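Local coordinates for PUM-HD domain-containing protein (Caenorhabditis elegans, PDB 7CGF) that binds RNA through the Pumilio homology domain contained in this chain, consistent with a role in recognising the 3' untranslated regions of mRNAs, at residues K161-V166 against Q199-H204; K151-C156 against D191-R196; H236-G241 against E271-Q276. The protein carries 2 engineered substitutions. All coordinates share one frame; numbering follows the deposited sequence. Where two conformers were deposited one is given.

Interaction 1: residues K161-V166 against Q199-H204; sequences KAIEKV and QRCLEH. With nucleotides of chain B.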
# COMPACT_ATOMS: atom_id res chain seq x y z
N LYS A 161 5.89 4.28 3.97
CA LYS A 161 6.42 5.58 3.58
C LYS A 161 7.94 5.53 3.47
O LYS A 161 8.52 6.11 2.54
CB LYS A 161 6.00 6.65 4.59
CG LYS A 161 6.37 8.09 4.18
CD LYS A 161 5.68 8.50 2.89
CE LYS A 161 4.30 9.10 3.13
NZ LYS A 161 3.69 9.57 1.85
N ALA A 162 8.60 4.83 4.40
CA ALA A 162 10.05 4.70 4.32
C ALA A 162 10.47 4.03 3.01
O ALA A 162 11.42 4.47 2.35
CB ALA A 162 10.57 3.89 5.51
N ILE A 163 9.80 2.93 2.65
CA ILE A 163 10.14 2.22 1.42
C ILE A 163 9.89 3.10 0.21
O ILE A 163 10.64 3.03 -0.78
CB ILE A 163 9.34 0.90 1.35
CG1 ILE A 163 9.82 -0.05 2.45
CG2 ILE A 163 9.50 0.22 -0.02
CD1 ILE A 163 8.81 -1.18 2.76
N GLU A 164 8.86 3.94 0.26
CA GLU A 164 8.53 4.81 -0.87
C GLU A 164 9.56 5.93 -1.05
O GLU A 164 9.87 6.30 -2.19
CB GLU A 164 7.14 5.40 -0.66
CG GLU A 164 6.02 4.40 -0.84
CD GLU A 164 4.70 4.91 -0.26
OE1 GLU A 164 4.66 6.06 0.25
OE2 GLU A 164 3.71 4.15 -0.31
N LYS A 165 10.09 6.48 0.05
CA LYS A 165 10.77 7.77 0.01
C LYS A 165 12.26 7.71 0.31
O LYS A 165 12.94 8.74 0.20
CB LYS A 165 10.12 8.74 1.02
CG LYS A 165 8.68 9.02 0.76
CD LYS A 165 8.46 9.75 -0.55
CE LYS A 165 9.16 11.10 -0.56
NZ LYS A 165 8.57 12.00 -1.59
N VAL A 166 12.79 6.56 0.70
CA VAL A 166 14.20 6.45 1.09
C VAL A 166 14.90 5.53 0.10
O VAL A 166 14.34 4.52 -0.34
CB VAL A 166 14.34 5.93 2.53
CG1 VAL A 166 15.79 5.90 2.95
CG2 VAL A 166 13.52 6.81 3.49
N GLN A 199 4.16 -5.60 -0.61
CA GLN A 199 3.88 -5.01 -1.91
C GLN A 199 4.75 -3.79 -2.17
O GLN A 199 5.27 -3.61 -3.29
CB GLN A 199 2.41 -4.65 -2.03
CG GLN A 199 1.54 -5.88 -2.10
CD GLN A 199 0.07 -5.56 -1.98
OE1 GLN A 199 -0.50 -4.93 -2.87
NE2 GLN A 199 -0.55 -5.99 -0.87
N ARG A 200 4.91 -2.92 -1.17
CA ARG A 200 5.72 -1.72 -1.35
C ARG A 200 7.18 -2.08 -1.63
O ARG A 200 7.83 -1.47 -2.49
CB ARG A 200 5.59 -0.82 -0.11
CG ARG A 200 5.58 0.68 -0.38
CD ARG A 200 4.41 1.14 -1.25
NE ARG A 200 3.12 0.83 -0.63
CZ ARG A 200 2.20 0.01 -1.15
NH1 ARG A 200 1.06 -0.22 -0.50
NH2 ARG A 200 2.39 -0.56 -2.32
N CYS A 201 7.70 -3.10 -0.94
CA CYS A 201 9.05 -3.58 -1.22
C CYS A 201 9.18 -4.07 -2.66
O CYS A 201 10.19 -3.78 -3.33
CB CYS A 201 9.42 -4.70 -0.26
SG CYS A 201 9.78 -4.08 1.37
N LEU A 202 8.19 -4.82 -3.16
CA LEU A 202 8.26 -5.31 -4.54
C LEU A 202 8.24 -4.17 -5.55
O LEU A 202 8.84 -4.29 -6.62
CB LEU A 202 7.11 -6.29 -4.80
CG LEU A 202 7.16 -7.55 -3.96
CD1 LEU A 202 5.85 -8.33 -4.15
CD2 LEU A 202 8.36 -8.40 -4.34
N GLU A 203 7.57 -3.07 -5.21
CA GLU A 203 7.48 -1.90 -6.09
C GLU A 203 8.77 -1.09 -6.11
O GLU A 203 9.14 -0.57 -7.17
CB GLU A 203 6.34 -0.99 -5.65
CG GLU A 203 4.97 -1.52 -5.96
CD GLU A 203 3.90 -0.80 -5.17
OE1 GLU A 203 4.26 0.05 -4.32
OE2 GLU A 203 2.71 -1.11 -5.38
N HIS A 204 9.45 -0.93 -4.97
CA HIS A 204 10.50 0.07 -4.86
C HIS A 204 11.90 -0.47 -4.59
O HIS A 204 12.88 0.25 -4.82
CB HIS A 204 10.18 1.07 -3.74
CG HIS A 204 8.96 1.88 -4.01
ND1 HIS A 204 8.98 3.02 -4.79
CD2 HIS A 204 7.68 1.73 -3.60
CE1 HIS A 204 7.76 3.53 -4.85
NE2 HIS A 204 6.95 2.77 -4.14
P A B 4 -12.96 -5.30 -1.03
OP1 A B 4 -14.02 -4.97 -0.05
OP2 A B 4 -12.86 -4.55 -2.30
O5' A B 4 -11.58 -5.18 -0.27
C5' A B 4 -11.50 -5.53 1.09
C4' A B 4 -10.09 -5.55 1.61
O4' A B 4 -9.19 -6.07 0.60
C3' A B 4 -9.46 -4.23 1.98
O3' A B 4 -9.94 -3.70 3.20
C2' A B 4 -7.99 -4.60 2.04
O2' A B 4 -7.71 -5.29 3.25
C1' A B 4 -7.89 -5.61 0.89
N9 A B 4 -7.24 -5.03 -0.30
C8 A B 4 -7.63 -4.29 -1.39
N7 A B 4 -6.62 -4.00 -2.20
C5 A B 4 -5.50 -4.57 -1.57
C6 A B 4 -4.12 -4.67 -1.84
N6 A B 4 -3.48 -4.16 -2.90
N1 A B 4 -3.36 -5.34 -0.96
C2 A B 4 -3.89 -5.89 0.11
N3 A B 4 -5.16 -5.87 0.48
C4 A B 4 -5.90 -5.19 -0.41

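Interaction 2: residues K151-C156 against D191-R196; sequences KDQNGC and DPYGCR. Engineered in segment 151-156: Cys-156 (natural residue Asn). With nucleotides of chain B.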
# COMPACT_ATOMS: atom_id res chain seq x y z
N LYS A 151 3.43 -5.19 11.01
CA LYS A 151 2.10 -5.78 11.14
C LYS A 151 1.12 -4.87 11.85
O LYS A 151 0.02 -5.30 12.18
CB LYS A 151 2.18 -7.11 11.88
CG LYS A 151 3.00 -8.13 11.15
CD LYS A 151 3.10 -9.40 11.96
CE LYS A 151 1.81 -10.19 11.91
NZ LYS A 151 2.04 -11.56 12.47
N ASP A 152 1.53 -3.64 12.15
CA ASP A 152 0.69 -2.73 12.92
C ASP A 152 -0.08 -1.82 11.98
O ASP A 152 0.47 -1.36 10.97
CB ASP A 152 1.53 -1.89 13.89
CG ASP A 152 0.68 -0.99 14.75
OD1 ASP A 152 -0.03 -1.52 15.64
OD2 ASP A 152 0.69 0.23 14.51
N GLN A 153 -1.35 -1.56 12.32
CA GLN A 153 -2.21 -0.70 11.51
C GLN A 153 -1.55 0.65 11.26
O GLN A 153 -1.67 1.22 10.17
CB GLN A 153 -3.55 -0.50 12.22
CG GLN A 153 -4.50 0.43 11.52
CD GLN A 153 -5.78 0.56 12.33
OE1 GLN A 153 -5.74 0.58 13.56
NE2 GLN A 153 -6.91 0.63 11.66
N ASN A 154 -0.89 1.19 12.28
CA ASN A 154 -0.20 2.47 12.13
C ASN A 154 1.24 2.31 11.67
O ASN A 154 1.69 3.01 10.74
CB ASN A 154 -0.28 3.23 13.46
CG ASN A 154 -1.71 3.57 13.83
OD1 ASN A 154 -2.50 3.96 12.96
ND2 ASN A 154 -2.05 3.42 15.10
N GLY A 155 1.97 1.40 12.30
CA GLY A 155 3.38 1.23 12.01
C GLY A 155 3.64 0.82 10.59
O GLY A 155 4.66 1.19 10.00
N CYS A 156 2.72 0.05 9.99
CA CYS A 156 2.95 -0.38 8.62
C CYS A 156 2.92 0.79 7.65
O CYS A 156 3.54 0.71 6.58
CB CYS A 156 1.91 -1.44 8.20
SG CYS A 156 0.28 -0.85 7.65
N ASP A 191 -1.12 -11.13 6.30
CA ASP A 191 -1.49 -10.12 7.29
C ASP A 191 -2.06 -8.89 6.60
O ASP A 191 -1.53 -8.46 5.57
CB ASP A 191 -0.26 -9.72 8.12
CG ASP A 191 -0.61 -8.77 9.25
OD1 ASP A 191 -1.06 -9.26 10.33
OD2 ASP A 191 -0.44 -7.54 9.06
N PRO A 192 -3.15 -8.30 7.11
CA PRO A 192 -3.75 -7.16 6.40
C PRO A 192 -2.83 -5.96 6.29
O PRO A 192 -2.99 -5.15 5.38
CB PRO A 192 -4.98 -6.83 7.26
CG PRO A 192 -4.64 -7.34 8.60
CD PRO A 192 -3.86 -8.61 8.35
N TYR A 193 -1.90 -5.81 7.22
CA TYR A 193 -0.96 -4.70 7.18
C TYR A 193 0.39 -5.09 6.61
O TYR A 193 0.96 -4.34 5.78
CB TYR A 193 -0.81 -4.13 8.60
CG TYR A 193 -2.16 -3.77 9.15
CD1 TYR A 193 -2.99 -2.88 8.46
CD2 TYR A 193 -2.63 -4.32 10.34
CE1 TYR A 193 -4.26 -2.54 8.96
CE2 TYR A 193 -3.88 -3.99 10.84
CZ TYR A 193 -4.68 -3.11 10.14
OH TYR A 193 -5.93 -2.78 10.64
N GLY A 194 0.91 -6.25 7.01
CA GLY A 194 2.18 -6.73 6.47
C GLY A 194 2.16 -6.93 4.97
O GLY A 194 3.17 -6.74 4.30
N CYS A 195 1.00 -7.28 4.41
CA CYS A 195 0.98 -7.55 2.97
C CYS A 195 1.26 -6.28 2.18
O CYS A 195 1.82 -6.36 1.08
CB CYS A 195 -0.36 -8.15 2.55
SG CYS A 195 -1.76 -6.99 2.67
N ARG A 196 0.92 -5.12 2.74
CA ARG A 196 1.16 -3.85 2.07
C ARG A 196 2.63 -3.49 2.11
O ARG A 196 3.15 -2.88 1.18
CB ARG A 196 0.32 -2.75 2.74
CG ARG A 196 -1.18 -3.05 2.76
CD ARG A 196 -1.85 -2.71 1.42
NE ARG A 196 -3.31 -2.74 1.57
CZ ARG A 196 -4.17 -2.17 0.73
NH1 ARG A 196 -3.73 -1.50 -0.32
NH2 ARG A 196 -5.47 -2.25 0.96
P G B 5 -9.88 -2.11 3.48
OP1 G B 5 -10.71 -1.87 4.69
OP2 G B 5 -10.17 -1.37 2.23
O5' G B 5 -8.36 -1.83 3.85
C5' G B 5 -7.69 -2.55 4.88
C4' G B 5 -6.34 -1.95 5.20
O4' G B 5 -5.56 -1.80 3.99
C3' G B 5 -6.36 -0.56 5.81
O3' G B 5 -6.59 -0.60 7.20
C2' G B 5 -4.99 0.00 5.44
O2' G B 5 -4.00 -0.45 6.34
C1' G B 5 -4.74 -0.65 4.08
N9 G B 5 -5.07 0.24 2.95
C8 G B 5 -6.31 0.52 2.44
N7 G B 5 -6.26 1.34 1.42
C5 G B 5 -4.91 1.61 1.27
C6 G B 5 -4.24 2.43 0.32
O6 G B 5 -4.72 3.12 -0.59
N1 G B 5 -2.86 2.40 0.52
C2 G B 5 -2.20 1.69 1.49
N2 G B 5 -0.86 1.83 1.48
N3 G B 5 -2.81 0.92 2.39
C4 G B 5 -4.15 0.93 2.21
P A B 4 -12.96 -5.30 -1.03
OP1 A B 4 -14.02 -4.97 -0.05
OP2 A B 4 -12.86 -4.55 -2.30
O5' A B 4 -11.58 -5.18 -0.27
C5' A B 4 -11.50 -5.53 1.09
C4' A B 4 -10.09 -5.55 1.61
O4' A B 4 -9.19 -6.07 0.60
C3' A B 4 -9.46 -4.23 1.98
O3' A B 4 -9.94 -3.70 3.20
C2' A B 4 -7.99 -4.60 2.04
O2' A B 4 -7.71 -5.29 3.25
C1' A B 4 -7.89 -5.61 0.89
N9 A B 4 -7.24 -5.03 -0.30
C8 A B 4 -7.63 -4.29 -1.39
N7 A B 4 -6.62 -4.00 -2.20
C5 A B 4 -5.50 -4.57 -1.57
C6 A B 4 -4.12 -4.67 -1.84
N6 A B 4 -3.48 -4.16 -2.90
N1 A B 4 -3.36 -5.34 -0.96
C2 A B 4 -3.89 -5.89 0.11
N3 A B 4 -5.16 -5.87 0.48
C4 A B 4 -5.90 -5.19 -0.41
P A B 6 -7.45 0.53 7.93
OP1 A B 6 -7.68 -0.01 9.29
OP2 A B 6 -8.56 1.01 7.08
O5' A B 6 -6.43 1.75 8.07
C5' A B 6 -6.92 3.08 8.22
C4' A B 6 -6.46 3.71 9.51
O4' A B 6 -5.02 3.64 9.61
C3' A B 6 -6.78 5.19 9.63
O3' A B 6 -8.08 5.37 10.15
C2' A B 6 -5.69 5.73 10.56
O2' A B 6 -6.05 5.54 11.92
C1' A B 6 -4.51 4.80 10.24
N9 A B 6 -3.50 5.40 9.33
C8 A B 6 -2.17 5.60 9.64
N7 A B 6 -1.48 6.15 8.65
C5 A B 6 -2.42 6.31 7.64
C6 A B 6 -2.33 6.83 6.33
N6 A B 6 -1.20 7.30 5.79
N1 A B 6 -3.45 6.86 5.57
C2 A B 6 -4.59 6.40 6.08
N3 A B 6 -4.80 5.88 7.29
C4 A B 6 -3.67 5.85 8.03
O HOH W 1 -1.46 -7.60 12.34

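Interaction 3: residues H236-G241 against E271-Q276; sequences HVIEHG and EKCLEQ. With nucleotides of chain B.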
# COMPACT_ATOMS: atom_id res chain seq x y z
N HIS A 236 1.53 -8.53 -7.30
CA HIS A 236 2.68 -7.63 -7.36
C HIS A 236 3.94 -8.33 -7.86
O HIS A 236 4.76 -7.68 -8.53
CB HIS A 236 2.91 -6.99 -5.99
CG HIS A 236 2.11 -5.74 -5.79
ND1 HIS A 236 0.73 -5.74 -5.75
CD2 HIS A 236 2.49 -4.44 -5.67
CE1 HIS A 236 0.29 -4.50 -5.59
NE2 HIS A 236 1.34 -3.69 -5.54
N VAL A 237 4.13 -9.61 -7.53
CA VAL A 237 5.24 -10.40 -8.10
C VAL A 237 5.11 -10.49 -9.62
O VAL A 237 6.08 -10.28 -10.35
CB VAL A 237 5.30 -11.80 -7.47
CG1 VAL A 237 6.45 -12.62 -8.15
CG2 VAL A 237 5.53 -11.69 -5.98
N ILE A 238 3.91 -10.81 -10.11
CA ILE A 238 3.69 -10.86 -11.56
C ILE A 238 4.10 -9.55 -12.21
O ILE A 238 4.80 -9.54 -13.24
CB ILE A 238 2.22 -11.21 -11.86
CG1 ILE A 238 1.96 -12.67 -11.44
CG2 ILE A 238 1.91 -11.00 -13.36
CD1 ILE A 238 0.46 -13.03 -11.26
N GLU A 239 3.72 -8.43 -11.62
CA GLU A 239 4.01 -7.15 -12.26
C GLU A 239 5.48 -6.76 -12.11
O GLU A 239 6.09 -6.30 -13.08
CB GLU A 239 3.11 -6.06 -11.70
CG GLU A 239 3.35 -4.73 -12.38
CD GLU A 239 2.25 -3.73 -12.13
OE1 GLU A 239 1.24 -4.09 -11.49
OE2 GLU A 239 2.41 -2.58 -12.58
N HIS A 240 6.05 -6.94 -10.92
CA HIS A 240 7.35 -6.37 -10.60
C HIS A 240 8.49 -7.38 -10.56
O HIS A 240 9.64 -6.99 -10.34
CB HIS A 240 7.26 -5.62 -9.26
CG HIS A 240 6.31 -4.47 -9.29
ND1 HIS A 240 6.61 -3.28 -9.90
CD2 HIS A 240 5.06 -4.33 -8.78
CE1 HIS A 240 5.59 -2.45 -9.77
NE2 HIS A 240 4.63 -3.06 -9.10
N GLY A 241 8.21 -8.66 -10.76
CA GLY A 241 9.23 -9.69 -10.74
C GLY A 241 9.95 -9.79 -12.08
O GLY A 241 9.74 -9.01 -13.00
N GLU A 271 -6.13 -13.66 -13.68
CA GLU A 271 -6.44 -12.45 -14.42
C GLU A 271 -5.21 -11.56 -14.55
O GLU A 271 -4.96 -10.99 -15.62
CB GLU A 271 -7.58 -11.69 -13.75
CG GLU A 271 -8.89 -12.45 -13.82
CD GLU A 271 -10.09 -11.59 -13.43
OE1 GLU A 271 -10.06 -10.37 -13.70
OE2 GLU A 271 -11.04 -12.14 -12.84
N LYS A 272 -4.42 -11.46 -13.48
CA LYS A 272 -3.23 -10.62 -13.53
C LYS A 272 -2.23 -11.17 -14.54
O LYS A 272 -1.56 -10.40 -15.24
CB LYS A 272 -2.60 -10.52 -12.14
CG LYS A 272 -1.45 -9.54 -12.04
CD LYS A 272 -1.93 -8.10 -12.10
CE LYS A 272 -0.76 -7.14 -11.97
NZ LYS A 272 -1.18 -5.72 -12.03
N CYS A 273 -2.08 -12.49 -14.59
CA CYS A 273 -1.22 -13.11 -15.60
C CYS A 273 -1.66 -12.73 -17.01
O CYS A 273 -0.82 -12.50 -17.89
CB CYS A 273 -1.24 -14.63 -15.47
SG CYS A 273 -0.42 -15.28 -14.01
N LEU A 274 -2.97 -12.69 -17.24
CA LEU A 274 -3.46 -12.39 -18.59
C LEU A 274 -3.28 -10.92 -18.95
O LEU A 274 -3.06 -10.60 -20.12
CB LEU A 274 -4.92 -12.81 -18.70
CG LEU A 274 -5.18 -14.32 -18.64
CD1 LEU A 274 -6.63 -14.58 -18.28
CD2 LEU A 274 -4.82 -15.02 -19.95
N GLU A 275 -3.38 -10.03 -17.96
CA GLU A 275 -3.20 -8.60 -18.18
C GLU A 275 -1.72 -8.25 -18.35
O GLU A 275 -1.38 -7.39 -19.17
CB GLU A 275 -3.80 -7.82 -17.01
CG GLU A 275 -5.29 -8.07 -16.79
CD GLU A 275 -5.80 -7.58 -15.43
OE1 GLU A 275 -4.98 -7.34 -14.51
OE2 GLU A 275 -7.03 -7.44 -15.28
N GLN A 276 -0.84 -8.90 -17.60
CA GLN A 276 0.58 -8.57 -17.59
C GLN A 276 1.44 -9.47 -18.46
O GLN A 276 2.58 -9.09 -18.78
CB GLN A 276 1.13 -8.64 -16.16
CG GLN A 276 0.57 -7.59 -15.24
CD GLN A 276 1.31 -6.28 -15.36
OE1 GLN A 276 2.47 -6.24 -15.76
NE2 GLN A 276 0.63 -5.18 -15.01
P G B 2 -21.03 -10.08 -7.33
OP1 G B 2 -21.43 -9.50 -6.03
OP2 G B 2 -20.86 -9.17 -8.48
O5' G B 2 -19.63 -10.81 -7.06
C5' G B 2 -19.57 -11.94 -6.21
C4' G B 2 -18.14 -12.39 -6.03
O4' G B 2 -17.60 -12.82 -7.30
C3' G B 2 -17.17 -11.30 -5.57
O3' G B 2 -17.25 -11.09 -4.18
C2' G B 2 -15.82 -11.83 -6.06
O2' G B 2 -15.33 -12.85 -5.21
C1' G B 2 -16.22 -12.49 -7.38
N9 G B 2 -16.01 -11.59 -8.53
C8 G B 2 -16.76 -10.53 -8.98
N7 G B 2 -16.26 -9.94 -10.03
C5 G B 2 -15.09 -10.64 -10.30
C6 G B 2 -14.11 -10.48 -11.31
O6 G B 2 -14.06 -9.65 -12.22
N1 G B 2 -13.10 -11.44 -11.20
C2 G B 2 -13.05 -12.42 -10.25
N2 G B 2 -11.98 -13.23 -10.31
N3 G B 2 -13.94 -12.57 -9.28
C4 G B 2 -14.93 -11.66 -9.38

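Interaction 1: residues K161-V166 against Q199-H204
Ile-163 carries the tight part of this contact, with its methyl CG2 lying 3.4 Å from the carbonyl oxygen O of Arg-200. With CG1 anti to the carbonyl carbon (chi1 -67°) and CG2 anti to the backbone N, CG2 settles against the Arg-200 backbone and His-204 CB and CD1 runs on to the sulfur of Cys-201. That last approach is less certain, because Cys-201 was modelled in two conformers. Ile-174 and Leu-178 of helix 172-178 touch Ile-163 and Cys-201 respectively and continue the apolar layer.

Helices 155-165 and 194-204 come from consecutive predicted Pumilio repeats and stack side by side as in other helical-repeat solenoids. The axes of the two segments pass 9.3 Å apart, only 4° from parallel. Successive helices of this kind line the concave RNA-binding face, and Gln-199 uses it: its NE2 donates to N1 of A4 of chain B at 2.9 Å.

Toward the looser side the chemistry turns ionic. The extended Glu-164 chain lies against the aliphatic part of Arg-200, and its OE2 makes a salt bridge to Arg-200 NE at 3.4 Å. The carboxylate and guanidinium planes are 36° apart, so the two groups do not meet flat. Bends at chi2 and chi3 of Arg-200 turn its NH2 back to its own helix, where it donates to Glu-203 OE1 at 2.8 Å, close to the guanidinium plane. An alanine in place of Arg-200 would probably leave Glu-164 and Glu-203 without their shared positive partner and remove the packing against a guanine base of the RNA. Lys-161 NZ is a long 4.0 Å from Glu-164 OE1 and also pairs with Glu-128. The exposed His-204 lays its ring face over Glu-164 CA in a CH-pi contact, 4.1 Å from CA to the ring centroid.

Interaction 2: residues K151-C156 against D191-R196
Tyr-193 lays one face of its ring on Gln-153, in a CH-pi contact with CA 3.5 Å from the ring centroid and almost exactly on the ring normal. Gln-153 CB lies against CZ, and with CG anti to the backbone N (chi1 177°) the extended chain runs alongside the tyrosine in the same direction and carries its amide past the hydroxyl to the phosphate. There Gln-153 NE2 donates to OP1 of A6 of chain B at 2.6 Å. The opposite face of the tyrosine meets Pro-192 CG toward its rim. At the ring edge CD2 comes to 3.4 Å from the carbonyl oxygen O of Lys-151, and another part of the edge faces the ribose of G5 of chain B.

Lys-151 buries the next largest surface. Its chain crosses Asp-191, and CE reaches 3.4 Å from Asp-191 OD1; the ammonium is too far from that oxygen for a salt bridge and pairs with Glu-187 instead. A water joins the two sides, donating both to Lys-151 O and to Asp-191 OD1. The other carboxylate oxygen, OD2, accepts from Tyr-193 N and from Gly-194 N, the latter at 2.8 Å. This double capping bond holds the carboxylate where the lysine passes and braces the turn into the helix. Asp-152 does the same for its own turn through Asn-154 N and Gly-155 N.

Cys-156, an engineered residue that replaces a natural asparagine, puts SG 3.6 Å from Tyr-193 CB and obliquely beside the ring.

These two loops lead into helices 155-165 and 194-204, which come from adjoining predicted Pumilio repeats and lie side by side. At the start of the second helix Arg-196 slips its guanidinium between the bases of A4 and G5 of chain B, while Asp-152 rests on Phe-115, in the loop between helices 110-113 and 119-129.

Interaction 3: residues H236-G241 against E271-Q276
Two RNA-facing helices of successive predicted Pumilio repeats, 230-240 and 266-276, pack side by side here, their segment axes 9.7 Å apart and 13° from parallel. Ile-238 is the apolar centre. Its CG2 sits 3.7 Å from Gln-276 CB and close to Lys-272 CG, while CD1 touches Cys-273 SG, also at 3.7 Å. The isoleucine and lysine chains slide past each other in opposite directions. The lysine then bends at chi2 (73°) and ends at Glu-239, where NZ donates to OE1 at 3.0 Å in a salt bridge that comes in above the carboxylate plane. Gln-276 crosses the same glutamate, with its amide turned 23° from the carboxylate and NE2 3.6 Å from Glu-239 CD.

Beside this contact Glu-271 reads the RNA: its OE2 accepts from both N1, at 2.7 Å, and N2, at 2.9 Å, of G2 of chain B, a pairing that suits guanine.

Helix 243-255 covers the apolar side, where Ile-249 touches both Ile-238 and Cys-273. Helix 194-204 borders the first segment through His-236 and His-240, and helix 309-319 borders the second through Glu-271 and Leu-274.

How the interactions relate
Interactions 1 and 2 hold the same two helices, 155-165 and 194-204, at different levels: interaction 2 joins the loops and first turns, interaction 1 the last turns. Interaction 3 repeats the scheme of interaction 1 farther along the solenoid, with isoleucine against cysteine on the buried side and an ion pair toward the surface; lysine takes the part of arginine there. All three are partly buried, but interaction 2 relies on an aromatic ring, a water and the RNA backbone instead of a salt bridge between its segments. Interactions 1 and 3 touch where Glu-203 meets His-236, probably through a hydrogen bond, whereas interactions 2 and 3 do not touch.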